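Local coordinates for protein glutathione reductase (Bartonella henselae, PDB 3O0H) that probably catalyses the NADPH-dependent reduction of oxidised glutathione to the thiol form, passing electrons through a bound FAD and a redox-active disulfide, at residues P71-L74 / Y75-A78; N110-I113 / S114-G118; G429-A432 / G433-A436. One frame throughout, in Å; residues are numbered along the deposited sequence.

Contact 1: residues P71-L74 / Y75-A78. With FAD (flavin-adenine dinucleotide), chain H.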
ATOM      1  N   PRO B  71      14.308  -3.426  14.110  1.00 13.09           N
ATOM      2  CA  PRO B  71      14.964  -4.661  13.627  1.00 13.66           C
ATOM      3  C   PRO B  71      14.038  -5.824  13.245  1.00 13.72           C
ATOM      4  O   PRO B  71      14.380  -6.577  12.335  1.00 14.79           O
ATOM      5  CB  PRO B  71      15.884  -5.049  14.772  1.00 13.88           C
ATOM      6  CG  PRO B  71      15.339  -4.311  15.986  1.00 14.84           C
ATOM      7  CD  PRO B  71      14.748  -3.052  15.465  1.00 13.02           C
ATOM      8  N   LYS B  72      12.879  -5.942  13.897  1.00 13.56           N
ATOM      9  CA  LYS B  72      11.848  -6.886  13.529  1.00 14.47           C
ATOM     10  C   LYS B  72      11.471  -6.717  12.024  1.00 14.14           C
ATOM     11  O   LYS B  72      11.365  -7.688  11.256  1.00 13.75           O
ATOM     12  CB  LYS B  72      10.610  -6.606  14.436  1.00 15.07           C
ATOM     13  CG  LYS B  72       9.387  -7.390  14.162  1.00 18.89           C
ATOM     14  CD  LYS B  72       8.467  -6.827  13.067  1.00 18.92           C
ATOM     15  CE  LYS B  72       7.604  -5.702  13.559  1.00 17.08           C
ATOM     16  NZ  LYS B  72       6.760  -5.918  14.800  1.00 15.65           N
ATOM     17  N   LYS B  73      11.242  -5.482  11.628  1.00 13.60           N
ATOM     18  CA  LYS B  73      10.807  -5.191  10.257  1.00 14.92           C
ATOM     19  C   LYS B  73      11.944  -5.483   9.268  1.00 13.47           C
ATOM     20  O   LYS B  73      11.721  -5.938   8.141  1.00 13.39           O
ATOM     21  CB  LYS B  73      10.326  -3.734  10.156  1.00 15.67           C
ATOM     22  CG  LYS B  73       9.717  -3.357   8.776  1.00 18.33           C
ATOM     23  CD  LYS B  73       8.385  -3.978   8.611  1.00 18.06           C
ATOM     24  CE  LYS B  73       7.642  -3.517   7.330  1.00 21.22           C
ATOM     25  NZ  LYS B  73       7.202  -2.081   7.206  1.00 18.26           N
ATOM     26  N   LEU B  74      13.178  -5.250   9.698  1.00 13.33           N
ATOM     27  CA  LEU B  74      14.320  -5.560   8.840  1.00 12.92           C
ATOM     28  C   LEU B  74      14.430  -7.060   8.617  1.00 12.51           C
ATOM     29  O   LEU B  74      14.718  -7.495   7.482  1.00 13.73           O
ATOM     30  CB  LEU B  74      15.617  -5.004   9.412  1.00 12.90           C
ATOM     31  CG  LEU B  74      15.718  -3.485   9.465  1.00 14.53           C
ATOM     32  CD1 LEU B  74      17.008  -3.027  10.185  1.00 12.86           C
ATOM     33  CD2 LEU B  74      15.638  -2.848   8.049  1.00 16.37           C
ATOM     34  N   TYR B  75      14.215  -7.847   9.664  1.00 12.13           N
ATOM     35  CA  TYR B  75      14.364  -9.289   9.584  1.00 11.98           C
ATOM     36  C   TYR B  75      13.211  -9.834   8.785  1.00 12.18           C
ATOM     37  O   TYR B  75      13.376 -10.813   8.064  1.00 12.64           O
ATOM     38  CB  TYR B  75      14.448  -9.959  10.987  1.00 13.45           C
ATOM     39  CG  TYR B  75      15.836  -9.797  11.625  1.00 12.51           C
ATOM     40  CD1 TYR B  75      16.621  -8.670  11.361  1.00 14.40           C
ATOM     41  CD2 TYR B  75      16.337 -10.745  12.501  1.00 15.19           C
ATOM     42  CE1 TYR B  75      17.923  -8.519  11.958  1.00 13.19           C
ATOM     43  CE2 TYR B  75      17.605 -10.608  13.093  1.00 17.99           C
ATOM     44  CZ  TYR B  75      18.385  -9.486  12.826  1.00 15.27           C
ATOM     45  OH  TYR B  75      19.625  -9.358  13.434  1.00 12.99           O
ATOM     46  N   PHE B  76      12.036  -9.224   8.967  1.00 11.83           N
ATOM     47  CA  PHE B  76      10.839  -9.495   8.159  1.00 12.37           C
ATOM     48  C   PHE B  76      11.185  -9.340   6.675  1.00 12.56           C
ATOM     49  O   PHE B  76      11.006 -10.264   5.886  1.00 13.59           O
ATOM     50  CB  PHE B  76       9.754  -8.455   8.493  1.00 12.27           C
ATOM     51  CG  PHE B  76       8.606  -8.431   7.510  1.00 12.29           C
ATOM     52  CD1 PHE B  76       7.617  -9.395   7.555  1.00 13.53           C
ATOM     53  CD2 PHE B  76       8.490  -7.413   6.592  1.00 12.72           C
ATOM     54  CE1 PHE B  76       6.519  -9.352   6.658  1.00 14.24           C
ATOM     55  CE2 PHE B  76       7.411  -7.369   5.688  1.00 15.83           C
ATOM     56  CZ  PHE B  76       6.429  -8.339   5.724  1.00 13.86           C
ATOM     57  N   TYR B  77      11.741  -8.200   6.297  1.00 12.84           N
ATOM     58  CA  TYR B  77      12.151  -8.017   4.883  1.00 13.46           C
ATOM     59  C   TYR B  77      13.181  -9.075   4.435  1.00 14.39           C
ATOM     60  O   TYR B  77      13.065  -9.690   3.354  1.00 14.87           O
ATOM     61  CB  TYR B  77      12.731  -6.624   4.647  1.00 14.66           C
ATOM     62  CG  TYR B  77      11.762  -5.459   4.708  1.00 14.94           C
ATOM     63  CD1 TYR B  77      10.550  -5.476   4.012  1.00 16.34           C
ATOM     64  CD2 TYR B  77      12.125  -4.285   5.386  1.00 15.25           C
ATOM     65  CE1 TYR B  77       9.680  -4.349   4.037  1.00 16.79           C
ATOM     66  CE2 TYR B  77      11.266  -3.185   5.431  1.00 18.06           C
ATOM     67  CZ  TYR B  77      10.070  -3.211   4.759  1.00 17.66           C
ATOM     68  OH  TYR B  77       9.272  -2.079   4.838  1.00 21.96           O
ATOM     69  N   ALA B  78      14.188  -9.306   5.257  1.00 14.33           N
ATOM     70  CA  ALA B  78      15.182 -10.280   4.911  1.00 15.19           C
ATOM     71  C   ALA B  78      14.530 -11.640   4.611  1.00 14.61           C
ATOM     72  O   ALA B  78      14.891 -12.301   3.648  1.00 16.25           O
ATOM     73  CB  ALA B  78      16.238 -10.423   6.032  1.00 15.11           C
TER
HETATM   74  PA  FAD H 500      10.401   2.036  25.461  1.00 12.80           P
HETATM   75  O1A FAD H 500      10.435   0.572  25.776  1.00 12.38           O
HETATM   76  O2A FAD H 500      10.592   2.362  24.005  1.00 12.81           O
HETATM   77  O5B FAD H 500      11.464   2.871  26.313  1.00 11.58           O
HETATM   78  C5B FAD H 500      11.692   2.689  27.695  1.00 12.86           C
HETATM   79  C4B FAD H 500      13.158   3.008  27.909  1.00 11.36           C
HETATM   80  O4B FAD H 500      13.443   3.207  29.285  1.00 13.53           O
HETATM   81  C3B FAD H 500      14.106   1.916  27.427  1.00 11.40           C
HETATM   82  O3B FAD H 500      15.098   2.472  26.559  1.00 14.23           O
HETATM   83  C2B FAD H 500      14.743   1.380  28.696  1.00 13.87           C
HETATM   84  O2B FAD H 500      16.081   1.004  28.473  1.00 13.57           O
HETATM   85  C1B FAD H 500      14.699   2.544  29.627  1.00 12.14           C
HETATM   86  N9A FAD H 500      14.512   2.362  31.076  1.00 11.65           N
HETATM   87  C8A FAD H 500      13.566   1.613  31.712  1.00  9.30           C
HETATM   88  N7A FAD H 500      13.660   1.847  33.030  1.00  9.28           N
HETATM   89  C5A FAD H 500      14.665   2.753  33.218  1.00  9.21           C
HETATM   90  C6A FAD H 500      15.142   3.406  34.323  1.00 11.56           C
HETATM   91  N6A FAD H 500      14.680   3.173  35.561  1.00 11.03           N
HETATM   92  N1A FAD H 500      16.165   4.312  34.174  1.00 11.19           N
HETATM   93  C2A FAD H 500      16.656   4.579  32.918  1.00 13.23           C
HETATM   94  N3A FAD H 500      16.164   3.963  31.817  1.00 12.87           N
HETATM   95  C4A FAD H 500      15.152   3.100  31.990  1.00 11.87           C
HETATM   96  N1  FAD H 500       5.176  -1.331  18.434  1.00 13.72           N
HETATM   97  C2  FAD H 500       4.631  -0.870  17.253  1.00 11.18           C
HETATM   98  O2  FAD H 500       3.922   0.168  17.195  1.00 12.68           O
HETATM   99  N3  FAD H 500       4.868  -1.541  16.119  1.00 12.28           N
HETATM  100  C4  FAD H 500       5.671  -2.669  16.069  1.00 14.17           C
HETATM  101  O4  FAD H 500       5.858  -3.186  14.960  1.00 13.93           O
HETATM  102  C4X FAD H 500       6.226  -3.143  17.258  1.00 11.92           C
HETATM  103  N5  FAD H 500       7.043  -4.240  17.279  1.00 14.92           N
HETATM  104  C5X FAD H 500       7.601  -4.637  18.493  1.00 11.58           C
HETATM  105  C6  FAD H 500       8.410  -5.761  18.494  1.00 11.57           C
HETATM  106  C7  FAD H 500       9.007  -6.198  19.669  1.00 12.69           C
HETATM  107  C7M FAD H 500       9.897  -7.426  19.613  1.00 14.26           C
HETATM  108  C8  FAD H 500       8.795  -5.504  20.844  1.00 10.10           C
HETATM  109  C8M FAD H 500       9.400  -5.984  22.147  1.00 10.35           C
HETATM  110  C9  FAD H 500       7.962  -4.392  20.857  1.00  9.20           C
HETATM  111  C9A FAD H 500       7.356  -3.958  19.672  1.00  8.53           C
HETATM  112  N10 FAD H 500       6.528  -2.850  19.629  1.00 12.23           N
HETATM  113  C10 FAD H 500       5.990  -2.436  18.436  1.00 12.02           C
HETATM  114  C1' FAD H 500       6.196  -2.069  20.839  1.00 10.35           C
HETATM  115  C2' FAD H 500       7.034  -0.828  21.018  1.00 12.33           C
HETATM  116  O2' FAD H 500       8.391  -1.213  21.135  1.00 12.21           O
HETATM  117  C3' FAD H 500       6.580  -0.137  22.277  1.00 10.98           C
HETATM  118  O3' FAD H 500       5.176   0.032  22.348  1.00 12.45           O
HETATM  119  C4' FAD H 500       7.328   1.165  22.460  1.00 13.31           C
HETATM  120  O4' FAD H 500       8.731   0.889  22.446  1.00 14.55           O
HETATM  121  C5' FAD H 500       6.970   1.815  23.791  1.00 11.45           C
HETATM  122  O5' FAD H 500       7.637   3.090  23.927  1.00 11.35           O
HETATM  123  P   FAD H 500       7.960   3.559  25.427  1.00 10.72           P
HETATM  124  O1P FAD H 500       8.495   4.973  25.409  1.00 14.03           O
HETATM  125  O2P FAD H 500       6.730   3.378  26.290  1.00 10.01           O
HETATM  126  O3P FAD H 500       9.001   2.544  26.058  1.00 10.76           O

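Contact 2: residues N110-I113 / S114-G118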
ATOM      1  N   ASN B 110      22.736  -4.094  12.982  1.00 16.71           N
ATOM      2  CA  ASN B 110      23.515  -3.302  13.945  1.00 17.76           C
ATOM      3  C   ASN B 110      23.969  -1.949  13.398  1.00 19.16           C
ATOM      4  O   ASN B 110      23.999  -0.973  14.142  1.00 18.70           O
ATOM      5  CB  ASN B 110      24.748  -4.063  14.392  1.00 19.34           C
ATOM      6  CG  ASN B 110      24.425  -5.156  15.384  1.00 20.42           C
ATOM      7  OD1 ASN B 110      23.481  -5.015  16.164  1.00 16.79           O
ATOM      8  ND2 ASN B 110      25.225  -6.239  15.377  1.00 19.54           N
ATOM      9  N   LYS B 111      24.335  -1.889  12.123  1.00 19.12           N
ATOM     10  CA  LYS B 111      24.756  -0.586  11.525  1.00 21.34           C
ATOM     11  C   LYS B 111      23.536   0.356  11.564  1.00 20.51           C
ATOM     12  O   LYS B 111      23.641   1.534  11.933  1.00 19.43           O
ATOM     13  CB  LYS B 111      25.230  -0.766  10.086  1.00 22.05           C
ATOM     14  CG  LYS B 111      25.698   0.522   9.376  1.00 23.96           C
ATOM     15  CD  LYS B 111      26.322   0.217   8.001  1.00 25.77           C
ATOM     16  CE  LYS B 111      26.920   1.471   7.345  1.00 27.95           C
ATOM     17  NZ  LYS B 111      27.156   1.217   5.889  1.00 30.74           N
ATOM     18  N   GLU B 112      22.383  -0.179  11.186  1.00 19.51           N
ATOM     19  CA  GLU B 112      21.187   0.646  11.049  1.00 19.59           C
ATOM     20  C   GLU B 112      20.644   1.114  12.381  1.00 18.87           C
ATOM     21  O   GLU B 112      20.247   2.292  12.507  1.00 20.33           O
ATOM     22  CB  GLU B 112      20.097  -0.082  10.256  1.00 18.49           C
ATOM     23  CG  GLU B 112      18.767   0.685  10.120  1.00 19.83           C
ATOM     24  CD  GLU B 112      18.905   2.055   9.471  1.00 21.55           C
ATOM     25  OE1 GLU B 112      20.012   2.429   8.975  1.00 20.87           O
ATOM     26  OE2 GLU B 112      17.894   2.784   9.454  1.00 21.32           O
ATOM     27  N   ILE B 113      20.616   0.244  13.379  1.00 18.28           N
ATOM     28  CA  ILE B 113      20.102   0.662  14.678  1.00 17.35           C
ATOM     29  C   ILE B 113      21.096   1.631  15.372  1.00 18.16           C
ATOM     30  O   ILE B 113      20.652   2.560  16.062  1.00 16.25           O
ATOM     31  CB  ILE B 113      19.679  -0.509  15.652  1.00 17.11           C
ATOM     32  CG1 ILE B 113      20.891  -1.263  16.217  1.00 18.96           C
ATOM     33  CG2 ILE B 113      18.636  -1.457  14.988  1.00 16.54           C
ATOM     34  CD1 ILE B 113      20.582  -2.357  17.297  1.00 20.48           C
ATOM     35  N   SER B 114      22.400   1.435  15.170  1.00 18.49           N
ATOM     36  CA  SER B 114      23.386   2.432  15.637  1.00 19.82           C
ATOM     37  C   SER B 114      23.241   3.824  14.992  1.00 19.03           C
ATOM     38  O   SER B 114      23.403   4.842  15.662  1.00 19.18           O
ATOM     39  CB  SER B 114      24.822   1.895  15.526  1.00 21.36           C
ATOM     40  OG  SER B 114      24.913   0.745  16.387  1.00 25.73           O
ATOM     41  N   ARG B 115      22.895   3.874  13.709  1.00 19.45           N
ATOM     42  CA  ARG B 115      22.634   5.126  13.006  1.00 19.18           C
ATOM     43  C   ARG B 115      21.431   5.847  13.639  1.00 18.70           C
ATOM     44  O   ARG B 115      21.515   7.029  14.009  1.00 17.35           O
ATOM     45  CB  ARG B 115      22.351   4.860  11.532  1.00 20.82           C
ATOM     46  CG  ARG B 115      22.299   6.107  10.641  1.00 22.07           C
ATOM     47  CD  ARG B 115      21.864   5.775   9.211  1.00 22.36           C
ATOM     48  NE  ARG B 115      20.486   5.291   9.125  1.00 23.25           N
ATOM     49  CZ  ARG B 115      19.421   6.070   8.994  1.00 23.64           C
ATOM     50  NH1 ARG B 115      19.547   7.402   8.930  1.00 27.33           N
ATOM     51  NH2 ARG B 115      18.231   5.518   8.892  1.00 23.93           N
ATOM     52  N   LEU B 116      20.338   5.112  13.794  1.00 16.22           N
ATOM     53  CA  LEU B 116      19.123   5.651  14.409  1.00 16.66           C
ATOM     54  C   LEU B 116      19.362   6.129  15.850  1.00 16.62           C
ATOM     55  O   LEU B 116      18.993   7.248  16.217  1.00 16.82           O
ATOM     56  CB  LEU B 116      18.041   4.576  14.410  1.00 14.54           C
ATOM     57  CG  LEU B 116      17.526   4.223  13.012  1.00 16.46           C
ATOM     58  CD1 LEU B 116      16.420   3.159  13.169  1.00 16.40           C
ATOM     59  CD2 LEU B 116      16.990   5.453  12.230  1.00 20.36           C
ATOM     60  N   GLU B 117      19.997   5.276  16.644  1.00 17.00           N
ATOM     61  CA  GLU B 117      20.461   5.628  17.992  1.00 17.25           C
ATOM     62  C   GLU B 117      21.230   6.948  18.006  1.00 18.02           C
ATOM     63  O   GLU B 117      20.946   7.828  18.817  1.00 18.13           O
ATOM     64  CB  GLU B 117      21.329   4.494  18.551  1.00 18.03           C
ATOM     65  CG  GLU B 117      21.941   4.744  19.954  1.00 18.27           C
ATOM     66  CD  GLU B 117      22.907   3.639  20.328  1.00 23.71           C
ATOM     67  OE1 GLU B 117      23.524   3.075  19.414  1.00 24.56           O
ATOM     68  OE2 GLU B 117      23.070   3.326  21.508  1.00 24.42           O
ATOM     69  N   GLY B 118      22.219   7.091  17.136  1.00 19.87           N
ATOM     70  CA  GLY B 118      22.989   8.347  17.074  1.00 20.71           C
ATOM     71  C   GLY B 118      22.120   9.561  16.777  1.00 20.95           C
ATOM     72  O   GLY B 118      22.328  10.650  17.356  1.00 20.69           O
TER
HETATM   73  O   HOH W   1      24.107  -1.708  16.944  1.00 16.73           O

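Contact 3: residues G429-A432 / G433-A436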
ATOM      1  N   GLY B 429      -2.665 -10.217   3.694  1.00 13.85           N
ATOM      2  CA  GLY B 429      -1.978 -10.357   2.447  1.00 14.43           C
ATOM      3  C   GLY B 429      -0.961  -9.231   2.285  1.00 14.78           C
ATOM      4  O   GLY B 429      -0.629  -8.484   3.228  1.00 12.21           O
ATOM      5  N   GLU B 430      -0.483  -9.103   1.072  1.00 15.98           N
ATOM      6  CA  GLU B 430       0.662  -8.237   0.782  1.00 18.45           C
ATOM      7  C   GLU B 430       0.391  -6.751   1.177  1.00 16.55           C
ATOM      8  O   GLU B 430      -0.630  -6.164   0.785  1.00 15.84           O
ATOM      9  CB  GLU B 430       1.018  -8.419  -0.714  1.00 20.23           C
ATOM     10  CG  GLU B 430       1.930  -7.377  -1.300  1.00 26.26           C
ATOM     11  CD  GLU B 430       2.412  -7.766  -2.674  1.00 32.08           C
ATOM     12  OE1 GLU B 430       2.477  -9.001  -2.948  1.00 35.92           O
ATOM     13  OE2 GLU B 430       2.697  -6.834  -3.475  1.00 40.28           O
ATOM     14  N   ASN B 431       1.291  -6.179   1.990  1.00 15.84           N
ATOM     15  CA  ASN B 431       1.200  -4.794   2.451  1.00 15.13           C
ATOM     16  C   ASN B 431      -0.066  -4.481   3.239  1.00 14.16           C
ATOM     17  O   ASN B 431      -0.463  -3.332   3.338  1.00 14.48           O
ATOM     18  CB  ASN B 431       1.361  -3.828   1.256  1.00 16.63           C
ATOM     19  CG  ASN B 431       2.703  -3.973   0.598  1.00 19.00           C
ATOM     20  OD1 ASN B 431       2.792  -4.046  -0.608  1.00 24.78           O
ATOM     21  ND2 ASN B 431       3.760  -4.036   1.396  1.00 20.45           N
ATOM     22  N   ALA B 432      -0.625  -5.495   3.899  1.00 14.09           N
ATOM     23  CA  ALA B 432      -1.862  -5.349   4.655  1.00 12.85           C
ATOM     24  C   ALA B 432      -1.762  -4.204   5.694  1.00 12.45           C
ATOM     25  O   ALA B 432      -2.715  -3.491   5.897  1.00 11.94           O
ATOM     26  CB  ALA B 432      -2.230  -6.676   5.345  1.00 13.21           C
ATOM     27  N   GLY B 433      -0.603  -4.034   6.320  1.00 13.85           N
ATOM     28  CA  GLY B 433      -0.395  -2.916   7.236  1.00 13.11           C
ATOM     29  C   GLY B 433      -0.523  -1.538   6.604  1.00 12.95           C
ATOM     30  O   GLY B 433      -1.140  -0.629   7.202  1.00 13.80           O
ATOM     31  N   GLU B 434       0.133  -1.344   5.459  1.00 13.58           N
ATOM     32  CA  GLU B 434      -0.002  -0.102   4.682  1.00 13.76           C
ATOM     33  C   GLU B 434      -1.468   0.149   4.344  1.00 13.34           C
ATOM     34  O   GLU B 434      -2.016   1.253   4.553  1.00 13.22           O
ATOM     35  CB  GLU B 434       0.797  -0.161   3.382  1.00 15.09           C
ATOM     36  CG  GLU B 434       2.268  -0.376   3.491  1.00 18.17           C
ATOM     37  CD  GLU B 434       2.991   0.824   4.091  1.00 19.73           C
ATOM     38  OE1 GLU B 434       2.353   1.897   4.179  1.00 20.15           O
ATOM     39  OE2 GLU B 434       4.187   0.667   4.450  1.00 17.33           O
ATOM     40  N   ILE B 435      -2.130  -0.882   3.845  1.00 10.90           N
ATOM     41  CA  ILE B 435      -3.518  -0.732   3.431  1.00 11.64           C
ATOM     42  C   ILE B 435      -4.419  -0.366   4.586  1.00 10.85           C
ATOM     43  O   ILE B 435      -5.259   0.525   4.468  1.00 11.78           O
ATOM     44  CB  ILE B 435      -4.039  -2.004   2.742  1.00 12.12           C
ATOM     45  CG1 ILE B 435      -3.302  -2.203   1.420  1.00 11.90           C
ATOM     46  CG2 ILE B 435      -5.563  -1.947   2.589  1.00 13.09           C
ATOM     47  CD1 ILE B 435      -3.495  -3.623   0.795  1.00 13.18           C
ATOM     48  N   ALA B 436      -4.252  -1.046   5.708  1.00 10.77           N
ATOM     49  CA  ALA B 436      -5.066  -0.767   6.878  1.00 10.03           C
ATOM     50  C   ALA B 436      -4.815   0.643   7.438  1.00 10.67           C
ATOM     51  O   ALA B 436      -5.783   1.359   7.826  1.00 10.51           O
ATOM     52  CB  ALA B 436      -4.839  -1.856   7.950  1.00 11.09           C
TER

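Contact 1: residues P71-L74 / Y75-A78
Two acceptors share the ammonium of Lys73: NZ donates a hydrogen bond to Tyr77 OH (3.1 Å), one turn further along the chain, and another to the carbonyl O of Pro460 of the second subunit. With CG anti to the backbone N (chi1 -175°) and bends at chi2 and chi4, the lysine chain is laid across the phenol, so that Lys73 CG is 3.7 Å from Tyr77 CE2 and Lys73 CE is 3.5 Å from Tyr77 CZ. The same chain runs beside Phe76, both side chains pointing the same way, with Lys73 CD 4.0 Å from Phe76 CD2. The Phe76 ring in turn meets Phe366 edge-to-face. All of this lies on helix 69-88, which begins at Cys69, disulfide-bonded to Cys64, the probable redox-active pair of this flavoenzyme family; i to i+4 bonds such as Phe76 N to Lys72 O (2.8 Å) hold the turn. Lys72 leaves the helix in another direction, toward the flavin. Its NZ donates to FAD O4 at 2.9 Å and to FAD N5 at 3.0 Å, and also forms a salt bridge with Glu205; the paired bonds would be expected to draw electron density toward that part of the isoalloxazine. Tyr75 packs its CD1 at 3.2 Å from Pro71 O, while its hydroxyl reaches the backbone carbonyl of Phe185 and its ring also meets Trp102.

Contact 2: residues N110-I113 / S114-G118
Arg115 and Glu112 form an i to i+3 salt bridge along helix 102-126, which packs beside helix 69-88 in the FAD-binding part of the fold. Followed outward from the backbone, the arginine first sets CB over the previous turn, 3.5 Å from Glu112 O. The chain then runs extended through CG, and a bend at chi3 (66°) swings the guanidinium round beside the glutamate. CD passes 3.8 Å from Glu112 OE1. Beyond it the two groups meet side-on: Arg115 NE donates to Glu112 OE1 at 2.9 Å in a nearly straight bond (172°), and Arg115 NH2 donates to Glu112 OE2 at 2.8 Å, using the syn lone pair of that oxygen. Both oxygens lie close to the guanidinium plane, but the carboxylate is turned 30° from it, so the pair is twisted rather than coplanar. The two bonds restrict rotation of the carboxylate about its last torsion. Glu112 OE2 also lies 3.9 Å from Leu116 CG, and Val401 of the second subunit packs on both charged side chains. Along the helix, Glu117 sends its carboxylate to a salt bridge with Arg59, while its CB stays 3.2 Å from Ile113 O. Ser114 N donates to Asn110 O, and Ser114 OG is hydrogen-bonded to a water at 2.6 Å that also makes a weak, long bond to Asn110 OD1.

Contact 3: residues G429-A432 / G433-A436
A type II beta turn from Gly429 to Ala432, closed by Ala432 N donating to Gly429 O at 3.1 Å, leads straight into helix 432-444. Gly429 has a positive phi (131°), and Asn431, at the third place of the turn, takes left-handed helical angles. Asn431 is the N-cap residue by position, yet its side chain makes no capping bond; its backbone carbonyl starts the helix instead, accepting a hydrogen bond from Ile435 N at 3.0 Å. Ala436 N to Ala432 O (2.9 Å) continues the pattern. Ile435 lies back over the turn, with CG1 3.6 Å from Asn431 O and CD1 3.8 Å from Glu430 O, and also packs on Val427 of the preceding strand and Leu438 of the second subunit. Glu434 holds CB 3.4 Å from Asn431 O and CG 4.2 Å from Asn431 CB, then bends at chi2 to lead its carboxylate away. There OE1 bonds to Ser463 OG and OE2 to Met462 N, both of the second subunit. A carboxylate in the first turn of a helix would probably be stabilised by the helix's positive end, and here its bonds tie that end to the dimer partner.

Contacts 1 and 2 sit on neighbouring helices of the FAD-binding part of the chain, their centres 14 Å apart, and pack directly: Leu74 CD1 lies 4.1 Å from Glu112 CG, and Pro71 CD lies 4.2 Å from Ile113 CG2. Contact 1 reaches the flavin itself, whereas in contact 2 the side chain of Glu117 remains about 9 Å from a bound FAD. Contact 3 belongs to the dimerisation region; its centre is 16 Å from that of contact 1, with nearest atoms about 5 Å apart, and 26 Å from that of contact 2. All three touch the second subunit, which also supplies His459 O to the FAD beside contact 1.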